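Local coordinates for protein AimR transcriptional regulator (Bacillus phage phi3T, PDB 5ZVV) that activates transcription of the aimX locus as a homodimer in the phage lysis-lysogeny switch and is turned into an inactive monomer by the arbitrium peptide, at residues K292-R297 / L314-S319; Y300-N303 / E309-E312. All coordinates share one frame; numbering follows the deposited sequence.

In the fold
Following the chain from the N terminus, helix 291-304 runs out through 292-297 and then 300-303, a short turn reverses it, and helix 307-318 returns through 309-312 and then 314-319. Contact 2 closes the small inner loop, with five residues between its segments; contact 1 closes the larger one, with sixteen, so contact 2 is nested inside contact 1 and nothing crosses. Their centres lie about 10 Å apart. Together they join the two arms of one antiparallel helical hairpin, close to each other at the turn, where Tyr-301 CA and Ala-310 CA are 5.5 Å apart, and wider at the far end. Helix 324-338 packs against both contacts; helix 260-277 reaches the first arm.

Contact 1: residues K292-R297 / L314-S319; sequences KYLQLR and LDELSS
Leu-317 reaches toward helix 291-304 with both of its methyl groups, each meeting a different residue. The tight part lies on the CD1 branch: Leu-317 CD1 is 3.6 Å from Gln-295 CG, a full van der Waals contact with the aliphatic part of the glutamine. That methyl also comes within 4.2 Å of the backbone atom Gln-295 N, which brings it down close to the helix surface. The other branch is held less closely, with Leu-317 CD2 standing 4.1 Å from Leu-294 CD1 and at a similar distance from Leu-294 CB. With CG beside its own backbone N (chi1 -74°), Leu-317 spreads its two methyls across neighbouring positions 294 and 295.

The solvent side belongs to Glu-316. Its CG lies anti to the backbone N (chi1 -159°) and the chain then bends at CG, so that OE1 approaches the Leu-294 methyl CD1 at 3.8 Å, the two side chains meeting nearly at right angles. This is a polar atom resting against an apolar one; OE1 also forms a long, weak ion pair with Arg-320.

The modest burial of 168 Å² agrees with the spacing: the axes of the short helical segments 292-297 and 314-318 are 10.3 Å apart at closest approach, their directions 152° apart, the antiparallel pairing of a helical hairpin, consistent with the TPR-like family. Beyond its aliphatic part, Gln-295 runs on extended, and its buried amide is satisfied elsewhere: NE2 donates to Gln-322 OE1 and to the carbonyl oxygen of Glu-326. Its side chain also touches Phe-329 and Tyr-333 of helix 324-338, while Tyr-293 and Leu-296 turn to helix 260-277, leaving helix 291-304 packed between those two helices and its partner 307-318.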
loop_
_atom_site.group_PDB
_atom_site.type_symbol
_atom_site.label_atom_id
_atom_site.label_comp_id
_atom_site.label_asym_id
_atom_site.label_seq_id
_atom_site.Cartn_x
_atom_site.Cartn_y
_atom_site.Cartn_z
ATOM N N LYS A 292 21.943 2.028 13.599
ATOM C CA LYS A 292 21.586 3.419 13.860
ATOM C C LYS A 292 22.560 4.073 14.833
ATOM O O LYS A 292 22.988 5.212 14.616
ATOM C CB LYS A 292 20.156 3.521 14.391
ATOM C CG LYS A 292 19.706 4.965 14.586
ATOM C CD LYS A 292 18.284 5.072 15.112
ATOM C CE LYS A 292 17.880 6.534 15.270
ATOM N NZ LYS A 292 16.531 6.687 15.882
ATOM N N TYR A 293 22.924 3.372 15.908
ATOM C CA TYR A 293 23.807 3.976 16.900
ATOM C C TYR A 293 25.228 4.106 16.371
ATOM O O TYR A 293 25.939 5.052 16.733
ATOM C CB TYR A 293 23.767 3.164 18.196
ATOM C CG TYR A 293 22.362 3.003 18.730
ATOM C CD1 TYR A 293 21.427 4.020 18.579
ATOM C CD2 TYR A 293 21.962 1.830 19.352
ATOM C CE1 TYR A 293 20.141 3.880 19.046
ATOM C CE2 TYR A 293 20.677 1.679 19.824
ATOM C CZ TYR A 293 19.768 2.708 19.669
ATOM O OH TYR A 293 18.484 2.565 20.135
ATOM N N LEU A 294 25.651 3.176 15.510
ATOM C CA LEU A 294 26.908 3.349 14.789
ATOM C C LEU A 294 26.861 4.584 13.900
ATOM O O LEU A 294 27.829 5.352 13.841
ATOM C CB LEU A 294 27.211 2.104 13.955
ATOM C CG LEU A 294 27.765 0.893 14.703
ATOM C CD1 LEU A 294 27.975 -0.274 13.743
ATOM C CD2 LEU A 294 29.062 1.263 15.405
ATOM N N GLN A 295 25.739 4.790 13.199
ATOM C CA GLN A 295 25.577 5.985 12.376
ATOM C C GLN A 295 25.675 7.250 13.215
ATOM O O GLN A 295 26.323 8.222 12.812
ATOM C CB GLN A 295 24.235 5.954 11.648
ATOM C CG GLN A 295 24.163 5.018 10.461
ATOM C CD GLN A 295 22.903 5.241 9.654
ATOM O OE1 GLN A 295 22.039 6.029 10.042
ATOM N NE2 GLN A 295 22.792 4.554 8.523
ATOM N N LEU A 296 25.024 7.258 14.381
ATOM C CA LEU A 296 25.067 8.428 15.251
ATOM C C LEU A 296 26.475 8.677 15.774
ATOM O O LEU A 296 26.912 9.830 15.881
ATOM C CB LEU A 296 24.084 8.250 16.404
ATOM C CG LEU A 296 22.626 8.276 15.944
ATOM C CD1 LEU A 296 21.670 8.025 17.096
ATOM C CD2 LEU A 296 22.332 9.606 15.279
ATOM N N ARG A 297 27.203 7.604 16.098
ATOM C CA ARG A 297 28.583 7.753 16.552
ATOM C C ARG A 297 29.468 8.317 15.446
ATOM O O ARG A 297 30.327 9.171 15.702
ATOM C CB ARG A 297 29.112 6.404 17.041
ATOM C CG ARG A 297 30.548 6.417 17.529
ATOM C CD ARG A 297 30.963 5.038 18.014
ATOM N NE ARG A 297 32.361 5.006 18.424
ATOM C CZ ARG A 297 33.000 3.910 18.821
ATOM N NH1 ARG A 297 32.365 2.744 18.862
ATOM N NH2 ARG A 297 34.275 3.981 19.175
ATOM N N LEU A 314 31.579 3.986 8.776
ATOM C CA LEU A 314 30.755 3.951 7.570
ATOM C C LEU A 314 31.190 2.829 6.632
ATOM O O LEU A 314 30.349 2.200 5.974
ATOM C CB LEU A 314 30.805 5.305 6.862
ATOM C CG LEU A 314 30.236 6.493 7.648
ATOM C CD1 LEU A 314 30.377 7.789 6.868
ATOM C CD2 LEU A 314 28.780 6.257 8.024
ATOM N N ASP A 315 32.497 2.563 6.557
ATOM C CA ASP A 315 32.986 1.426 5.782
ATOM C C ASP A 315 32.446 0.116 6.335
ATOM O O ASP A 315 32.071 -0.780 5.571
ATOM C CB ASP A 315 34.515 1.402 5.773
ATOM C CG ASP A 315 35.116 2.500 4.919
ATOM O OD1 ASP A 315 34.356 3.212 4.229
ATOM O OD2 ASP A 315 36.355 2.655 4.946
ATOM N N GLU A 316 32.410 -0.017 7.665
ATOM C CA GLU A 316 31.783 -1.194 8.259
ATOM C C GLU A 316 30.294 -1.245 7.942
ATOM O O GLU A 316 29.735 -2.332 7.757
ATOM C CB GLU A 316 32.009 -1.205 9.773
ATOM C CG GLU A 316 31.863 -2.578 10.430
ATOM C CD GLU A 316 30.418 -2.974 10.690
ATOM O OE1 GLU A 316 29.562 -2.073 10.816
ATOM O OE2 GLU A 316 30.138 -4.191 10.766
ATOM N N LEU A 317 29.640 -0.084 7.863
ATOM C CA LEU A 317 28.204 -0.056 7.604
ATOM C C LEU A 317 27.872 -0.435 6.166
ATOM O O LEU A 317 26.791 -0.974 5.907
ATOM C CB LEU A 317 27.637 1.328 7.928
ATOM C CG LEU A 317 27.507 1.659 9.415
ATOM C CD1 LEU A 317 27.142 3.120 9.623
ATOM C CD2 LEU A 317 26.476 0.747 10.064
ATOM N N SER A 318 28.778 -0.160 5.222
ATOM C CA SER A 318 28.500 -0.468 3.822
ATOM C C SER A 318 28.297 -1.962 3.598
ATOM O O SER A 318 27.586 -2.357 2.668
ATOM C CB SER A 318 29.630 0.046 2.933
ATOM O OG SER A 318 30.785 -0.761 3.072
ATOM N N SER A 319 28.913 -2.804 4.427
ATOM C CA SER A 319 28.715 -4.245 4.342
ATOM C C SER A 319 27.521 -4.728 5.153
ATOM O O SER A 319 27.117 -5.885 5.000
ATOM C CB SER A 319 29.979 -4.984 4.802
ATOM O OG SER A 319 30.263 -4.715 6.165
#

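Contact 2: residues Y300-N303 / E309-E312; sequences YYIN and EATE
Ala-310 and Tyr-301 meet across the hairpin near its turn, and the apolar contacts centre on this pair. The methyl Ala-310 CB is 3.7 Å from Tyr-301 CB. It is touched a second time by Ile-302, whose CG1 lies at the same 3.7 Å from Ala-310 CB, so one small side chain packs against two successive residues of the facing helix. The Ile-302 side chain leaves its backbone at an angle to the partner helix, and CG1 is swung beside the backbone N (chi1 -70°), which carries that branch in to the alanine; elsewhere it leans on Tyr-333, Leu-336 and Ile-337 of helix 324-338.

A gap of 5.5 Å between Tyr-301 CA and Ala-310 CA is short for two helices, a spacing that a side chain as small as alanine's is consistent with. The two segments lie near the turn of an antiparallel helical hairpin, consistent with the TPR clan of this family.

The aromatic contacts involve Glu-309. Glu-309 CB packs on the CD2-CE2 side of the Tyr-301 ring, 3.6 Å from CD2 and almost as near to CE2. The chain then runs on extended, across the tyrosine side chain at about a right angle, and lays its carboxylate over one ring face: the two planes are 5° apart, and Glu-309 CD sits 4.4 Å from Tyr-301 CZ.

Polar anchoring comes from within the first helix, where Tyr-301 OH is hydrogen-bonded to Arg-297 NH2, which restrains the hydroxyl end of the ring, while Tyr-286, in a loop, touches the Tyr-301 side chain.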
loop_
_atom_site.group_PDB
_atom_site.type_symbol
_atom_site.label_atom_id
_atom_site.label_comp_id
_atom_site.label_asym_id
_atom_site.label_seq_id
_atom_site.Cartn_x
_atom_site.Cartn_y
_atom_site.Cartn_z
ATOM N N TYR A 300 28.775 11.997 15.246
ATOM C CA TYR A 300 29.516 12.700 16.290
ATOM C C TYR A 300 30.989 12.854 15.923
ATOM O O TYR A 300 31.569 13.936 16.087
ATOM C CB TYR A 300 29.356 11.950 17.612
ATOM C CG TYR A 300 30.222 12.449 18.743
ATOM C CD1 TYR A 300 29.902 13.615 19.427
ATOM C CD2 TYR A 300 31.347 11.738 19.146
ATOM C CE1 TYR A 300 30.685 14.068 20.469
ATOM C CE2 TYR A 300 32.137 12.183 20.186
ATOM C CZ TYR A 300 31.800 13.348 20.846
ATOM O OH TYR A 300 32.585 13.798 21.885
ATOM N N TYR A 301 31.607 11.782 15.417
ATOM C CA TYR A 301 32.995 11.870 14.974
ATOM C C TYR A 301 33.164 12.918 13.879
ATOM O O TYR A 301 34.118 13.704 13.904
ATOM C CB TYR A 301 33.478 10.504 14.486
ATOM C CG TYR A 301 33.810 9.527 15.589
ATOM C CD1 TYR A 301 34.085 9.965 16.879
ATOM C CD2 TYR A 301 33.858 8.162 15.337
ATOM C CE1 TYR A 301 34.395 9.071 17.887
ATOM C CE2 TYR A 301 34.165 7.261 16.336
ATOM C CZ TYR A 301 34.434 7.718 17.609
ATOM O OH TYR A 301 34.743 6.815 18.606
ATOM N N ILE A 302 32.242 12.942 12.910
ATOM C CA ILE A 302 32.303 13.925 11.830
ATOM C C ILE A 302 32.269 15.335 12.398
ATOM O O ILE A 302 33.037 16.213 11.982
ATOM C CB ILE A 302 31.151 13.701 10.833
ATOM C CG1 ILE A 302 31.357 12.410 10.042
ATOM C CG2 ILE A 302 31.013 14.894 9.898
ATOM C CD1 ILE A 302 30.128 11.978 9.270
ATOM N N ASN A 303 31.372 15.578 13.355
ATOM C CA ASN A 303 31.301 16.903 13.961
ATOM C C ASN A 303 32.593 17.253 14.689
ATOM O O ASN A 303 33.054 18.399 14.626
ATOM C CB ASN A 303 30.107 16.986 14.910
ATOM C CG ASN A 303 28.791 17.131 14.172
ATOM O OD1 ASN A 303 28.768 17.466 12.988
ATOM N ND2 ASN A 303 27.691 16.887 14.870
ATOM N N GLU A 309 37.946 7.833 11.924
ATOM C CA GLU A 309 37.113 6.908 12.688
ATOM C C GLU A 309 35.692 6.851 12.133
ATOM O O GLU A 309 35.099 5.766 12.028
ATOM C CB GLU A 309 37.115 7.314 14.163
ATOM C CG GLU A 309 38.441 7.040 14.874
ATOM C CD GLU A 309 38.605 7.821 16.172
ATOM O OE1 GLU A 309 38.546 9.067 16.136
ATOM O OE2 GLU A 309 38.798 7.187 17.230
ATOM N N ALA A 310 35.134 8.007 11.764
ATOM C CA ALA A 310 33.809 8.038 11.151
ATOM C C ALA A 310 33.784 7.238 9.855
ATOM O O ALA A 310 32.883 6.422 9.631
ATOM C CB ALA A 310 33.384 9.486 10.900
ATOM N N THR A 311 34.775 7.462 8.988
ATOM C CA THR A 311 34.859 6.726 7.732
ATOM C C THR A 311 35.061 5.237 7.973
ATOM O O THR A 311 34.593 4.411 7.182
ATOM C CB THR A 311 35.990 7.295 6.871
ATOM O OG1 THR A 311 35.730 8.677 6.595
ATOM C CG2 THR A 311 36.108 6.542 5.552
ATOM N N GLU A 312 35.742 4.871 9.059
ATOM C CA GLU A 312 35.852 3.461 9.416
ATOM C C GLU A 312 34.483 2.877 9.747
ATOM O O GLU A 312 34.111 1.803 9.252
ATOM C CB GLU A 312 36.815 3.302 10.593
ATOM C CG GLU A 312 37.274 1.882 10.847
ATOM C CD GLU A 312 38.506 1.829 11.728
ATOM O OE1 GLU A 312 38.784 2.831 12.426
ATOM O OE2 GLU A 312 39.203 0.791 11.716
#